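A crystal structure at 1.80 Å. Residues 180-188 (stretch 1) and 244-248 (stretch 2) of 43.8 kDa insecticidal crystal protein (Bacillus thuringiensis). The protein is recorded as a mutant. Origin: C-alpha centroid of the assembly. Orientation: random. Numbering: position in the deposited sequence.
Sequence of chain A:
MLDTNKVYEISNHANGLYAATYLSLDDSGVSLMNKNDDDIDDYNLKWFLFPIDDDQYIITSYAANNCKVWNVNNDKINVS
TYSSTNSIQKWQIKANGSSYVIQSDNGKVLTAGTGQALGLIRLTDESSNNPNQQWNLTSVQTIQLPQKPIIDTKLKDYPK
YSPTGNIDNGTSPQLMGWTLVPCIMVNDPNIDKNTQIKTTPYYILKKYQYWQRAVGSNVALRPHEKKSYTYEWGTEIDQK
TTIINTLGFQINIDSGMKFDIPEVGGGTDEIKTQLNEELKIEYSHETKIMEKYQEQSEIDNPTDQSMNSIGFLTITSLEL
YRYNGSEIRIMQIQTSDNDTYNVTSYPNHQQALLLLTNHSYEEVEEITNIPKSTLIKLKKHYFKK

Stretch 1, residues 180-188: LVPCIMVND
Stretch 2, residues 244-248: INTLG

Contact between the end of a helix (244-247, begun earlier in the chain) and stretch 180-188, which comprises the end of a strand (180-182, begun earlier in the chain), a 3-10 segment (183-185) and a loop (186-188), in the 43.8 kDa insecticidal crystal protein, recorded as a mutant; together the two stretches bury 249 Å². Residues 180-182 are extended (phi/psi -99/131, -116/124 and -50/134). Residues 183-185 then form a 3-10 turn (-61/-29, -61/-23, -94/4), closed by Met-185 N to Pro-182 O and Val-186 N to Cys-183 O, both 2.9 Å. Val-186 (-115/125) and Asn-187 (-93/103) are extended again and run past the helix end, with CA of Val-186 5.5 Å from CA of Leu-247 and CA of Asn-187 4.7 Å from CA of Thr-246.

Two carbonyls in the last turn of the helix, those of Asn-245 and Thr-246, are the acceptors here. Asn-187 N donates to Thr-246 O at 3.0 Å, almost linearly (174°). The same oxygen receives a CA-H...O contact from Val-186 CA at 3.6 Å (148° at H), so two successive residues converge on one carbonyl. The CA-to-CB bond of Asn-187 points toward the helix; with chi1 167° (t) and chi2 41°, its amide reaches Asn-245, ND2 donating to Asn-245 O at 3.1 Å and 153°. Backbone and side chain of Asn-187 thus engage consecutive carbonyls. The CA-to-CB bond of Asn-245 (chi1 -86°, m; chi2 -4°) points sideways, and the residue takes part through its backbone oxygen.

Next to these hydrogen bonds lies an apolar patch. Leu-247 starts with CA-to-CB directed away from stretch 1, but its m,t rotamer (-66°, 171°) brings the end of the chain back, placing CD2 3.9 Å from Val-186 CG2 and 4.4 Å from Val-181 CG1. Both valines are t (171° for Val-186, 177° for Val-181); the CA-to-CB bond points toward stretch 2 in Val-181 and sideways in Val-186. The other methyl of Val-186, CG1, lies 4.3 Å from CG2 of Thr-246, whose m rotamer (-52°) leaves OG1 hydrogen-bonded to a residue just outside the stretches. Met-185 (m,t,t: -63°, 170°, -166°) leads its end away and meets Leu-247 through its backbone, Met-185 O to Leu-247 CD2 4.1 Å.

The CA-to-CB bond of Asp-188 (-120/90; chi1 -173°, t; chi2 -16°) points away; its carboxylate is hydrogen-bonded outside the two stretches. Leu-180 (m,t), Cys-183 (p), Ile-184 (p,t) and Ile-244 (m,t) make no contact across the stretches. Gly-248 N still donates to Ile-244 O at 2.8 Å, but at phi/psi 79/24 the chain has left the helix; a CB there would jam against the carbonyl O of Leu-247, a conformation that calls for glycine.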

ATOM      1  N   LEU A 180      -0.040  -6.609   3.809  1.00 15.33           N
ATOM      2  CA  LEU A 180      -0.524  -6.317   5.161  1.00 15.13           C
ATOM      3  C   LEU A 180       0.123  -5.039   5.683  1.00 16.38           C
ATOM      4  O   LEU A 180       1.362  -4.876   5.614  1.00 16.70           O
ATOM      5  CB  LEU A 180      -0.154  -7.457   6.088  1.00 15.64           C
ATOM      6  CG  LEU A 180      -0.907  -8.751   5.788  1.00 14.40           C
ATOM      7  CD1 LEU A 180      -0.523  -9.841   6.784  1.00 17.73           C
ATOM      8  CD2 LEU A 180      -2.381  -8.489   5.857  1.00 18.47           C
ATOM      9  N   VAL A 181      -0.699  -4.137   6.202  1.00 14.96           N
ATOM     10  CA  VAL A 181      -0.177  -2.857   6.670  1.00 14.25           C
ATOM     11  C   VAL A 181      -0.360  -2.704   8.163  1.00 14.59           C
ATOM     12  O   VAL A 181      -1.459  -2.804   8.665  1.00 13.29           O
ATOM     13  CB  VAL A 181      -0.875  -1.674   5.933  1.00 15.81           C
ATOM     14  CG1 VAL A 181      -0.397  -0.284   6.466  1.00 15.66           C
ATOM     15  CG2 VAL A 181      -0.639  -1.814   4.433  1.00 14.09           C
ATOM     16  N   PRO A 182       0.729  -2.461   8.870  1.00 14.22           N
ATOM     17  CA  PRO A 182       0.660  -2.215  10.312  1.00 14.45           C
ATOM     18  C   PRO A 182      -0.406  -1.153  10.664  1.00 14.17           C
ATOM     19  O   PRO A 182      -0.448  -0.073  10.056  1.00 12.59           O
ATOM     20  CB  PRO A 182       2.038  -1.657  10.606  1.00 14.83           C
ATOM     21  CG  PRO A 182       2.955  -2.437   9.648  1.00 14.85           C
ATOM     22  CD  PRO A 182       2.097  -2.429   8.351  1.00 15.08           C
ATOM     23  N   CYS A 183      -1.220  -1.431  11.673  1.00 13.26           N
ATOM     24  CA  CYS A 183      -2.297  -0.522  12.032  1.00 14.77           C
ATOM     25  C   CYS A 183      -1.773   0.849  12.446  1.00 15.38           C
ATOM     26  O   CYS A 183      -2.461   1.826  12.239  1.00 15.57           O
ATOM     27  CB  CYS A 183      -3.225  -1.126  13.119  1.00 13.67           C
ATOM     28  SG  CYS A 183      -2.375  -1.485  14.674  1.00 15.75           S
ATOM     29  N   ILE A 184      -0.556   0.911  12.991  1.00 14.66           N
ATOM     30  CA  ILE A 184       0.021   2.185  13.375  1.00 15.88           C
ATOM     31  C   ILE A 184       0.187   3.127  12.195  1.00 15.73           C
ATOM     32  O   ILE A 184       0.258   4.339  12.389  1.00 16.10           O
ATOM     33  CB  ILE A 184       1.371   2.008  14.141  1.00 15.53           C
ATOM     34  CG1 ILE A 184       2.346   1.162  13.313  1.00 15.99           C
ATOM     35  CG2 ILE A 184       1.112   1.340  15.516  1.00 16.06           C
ATOM     36  CD1 ILE A 184       3.810   1.214  13.839  1.00 16.70           C
ATOM     37  N   MET A 185       0.261   2.573  10.987  1.00 16.27           N
ATOM     38  CA  MET A 185       0.438   3.374   9.775  1.00 16.20           C
ATOM     39  C   MET A 185      -0.909   3.708   9.130  1.00 17.57           C
ATOM     40  O   MET A 185      -0.954   4.301   8.038  1.00 18.11           O
ATOM     41  CB  MET A 185       1.283   2.598   8.763  1.00 16.13           C
ATOM     42  CG  MET A 185       2.675   2.307   9.259  1.00 16.35           C
ATOM     43  SD  MET A 185       3.531   1.166   8.187  1.00 18.18           S
ATOM     44  CE  MET A 185       4.906   0.715   9.254  1.00 22.35           C
ATOM     45  N   VAL A 186      -1.991   3.316   9.780  1.00 16.26           N
ATOM     46  CA  VAL A 186      -3.325   3.549   9.250  1.00 17.86           C
ATOM     47  C   VAL A 186      -4.130   4.488  10.115  1.00 19.41           C
ATOM     48  O   VAL A 186      -4.272   4.246  11.299  1.00 20.23           O
ATOM     49  CB  VAL A 186      -4.101   2.229   9.134  1.00 17.41           C
ATOM     50  CG1 VAL A 186      -5.578   2.505   8.787  1.00 17.30           C
ATOM     51  CG2 VAL A 186      -3.428   1.332   8.100  1.00 16.87           C
ATOM     52  N   ASN A 187      -4.646   5.566   9.524  1.00 19.70           N
ATOM     53  CA  ASN A 187      -5.499   6.486  10.255  1.00 20.61           C
ATOM     54  C   ASN A 187      -6.930   6.034  10.034  1.00 21.01           C
ATOM     55  O   ASN A 187      -7.489   6.257   8.959  1.00 20.34           O
ATOM     56  CB  ASN A 187      -5.268   7.927   9.787  1.00 21.92           C
ATOM     57  CG  ASN A 187      -6.338   8.890  10.287  1.00 24.28           C
ATOM     58  OD1 ASN A 187      -6.762   8.787  11.460  1.00 27.34           O
ATOM     59  ND2 ASN A 187      -6.808   9.816   9.567  1.00 28.45           N
ATOM     60  N   ASP A 188      -7.498   5.382  11.053  1.00 20.52           N
ATOM     61  CA  ASP A 188      -8.854   4.813  11.010  1.00 23.36           C
ATOM     62  C   ASP A 188      -9.639   5.503  12.125  1.00 25.35           C
ATOM     63  O   ASP A 188      -9.646   5.056  13.277  1.00 25.11           O
ATOM     64  CB  ASP A 188      -8.798   3.295  11.224  1.00 22.34           C
ATOM     65  CG  ASP A 188     -10.159   2.593  11.018  1.00 22.81           C
ATOM     66  OD1 ASP A 188     -11.219   3.257  10.998  1.00 22.05           O
ATOM     67  OD2 ASP A 188     -10.249   1.362  10.871  1.00 18.74           O
ATOM     68  N   ILE A 244      -4.527   9.884   1.068  1.00 27.26           N
ATOM     69  CA  ILE A 244      -3.547  10.661   1.796  1.00 27.12           C
ATOM     70  C   ILE A 244      -3.853  10.639   3.287  1.00 27.72           C
ATOM     71  O   ILE A 244      -3.013  10.286   4.097  1.00 27.73           O
ATOM     72  CB  ILE A 244      -3.490  12.123   1.320  1.00 27.58           C
ATOM     73  CG1 ILE A 244      -3.157  12.197  -0.161  1.00 28.16           C
ATOM     74  CG2 ILE A 244      -2.448  12.903   2.176  1.00 27.13           C
ATOM     75  CD1 ILE A 244      -3.454  13.591  -0.785  1.00 30.85           C
ATOM     76  N   ASN A 245      -5.051  11.022   3.686  1.00 28.46           N
ATOM     77  CA  ASN A 245      -5.256  11.088   5.134  1.00 29.08           C
ATOM     78  C   ASN A 245      -5.291   9.708   5.800  1.00 27.57           C
ATOM     79  O   ASN A 245      -5.096   9.607   7.002  1.00 28.00           O
ATOM     80  CB  ASN A 245      -6.487  11.935   5.492  1.00 30.30           C
ATOM     81  CG  ASN A 245      -6.164  13.484   5.594  1.00 34.15           C
ATOM     82  OD1 ASN A 245      -5.001  13.937   5.477  1.00 36.81           O
ATOM     83  ND2 ASN A 245      -7.207  14.274   5.809  1.00 36.56           N
ATOM     84  N   THR A 246      -5.521   8.646   5.031  1.00 25.64           N
ATOM     85  CA  THR A 246      -5.576   7.302   5.616  1.00 24.67           C
ATOM     86  C   THR A 246      -4.232   6.588   5.645  1.00 23.37           C
ATOM     87  O   THR A 246      -3.906   5.947   6.633  1.00 23.21           O
ATOM     88  CB  THR A 246      -6.615   6.392   4.893  1.00 25.32           C
ATOM     89  OG1 THR A 246      -7.889   7.052   4.814  1.00 27.22           O
ATOM     90  CG2 THR A 246      -6.934   5.196   5.740  1.00 24.58           C
ATOM     91  N   LEU A 247      -3.458   6.692   4.568  1.00 22.19           N
ATOM     92  CA  LEU A 247      -2.179   5.983   4.452  1.00 21.50           C
ATOM     93  C   LEU A 247      -0.954   6.867   4.256  1.00 22.50           C
ATOM     94  O   LEU A 247       0.167   6.373   4.294  1.00 22.45           O
ATOM     95  CB  LEU A 247      -2.239   5.012   3.283  1.00 20.42           C
ATOM     96  CG  LEU A 247      -3.230   3.843   3.448  1.00 19.37           C
ATOM     97  CD1 LEU A 247      -3.363   3.090   2.145  1.00 18.61           C
ATOM     98  CD2 LEU A 247      -2.768   2.927   4.615  1.00 19.22           C
ATOM     99  N   GLY A 248      -1.146   8.159   4.010  1.00 22.03           N
ATOM    100  CA  GLY A 248       0.013   9.030   3.838  1.00 23.81           C
ATOM    101  C   GLY A 248       0.695   8.963   2.472  1.00 24.17           C
ATOM    102  O   GLY A 248       1.890   9.247   2.336  1.00 24.72           O
TER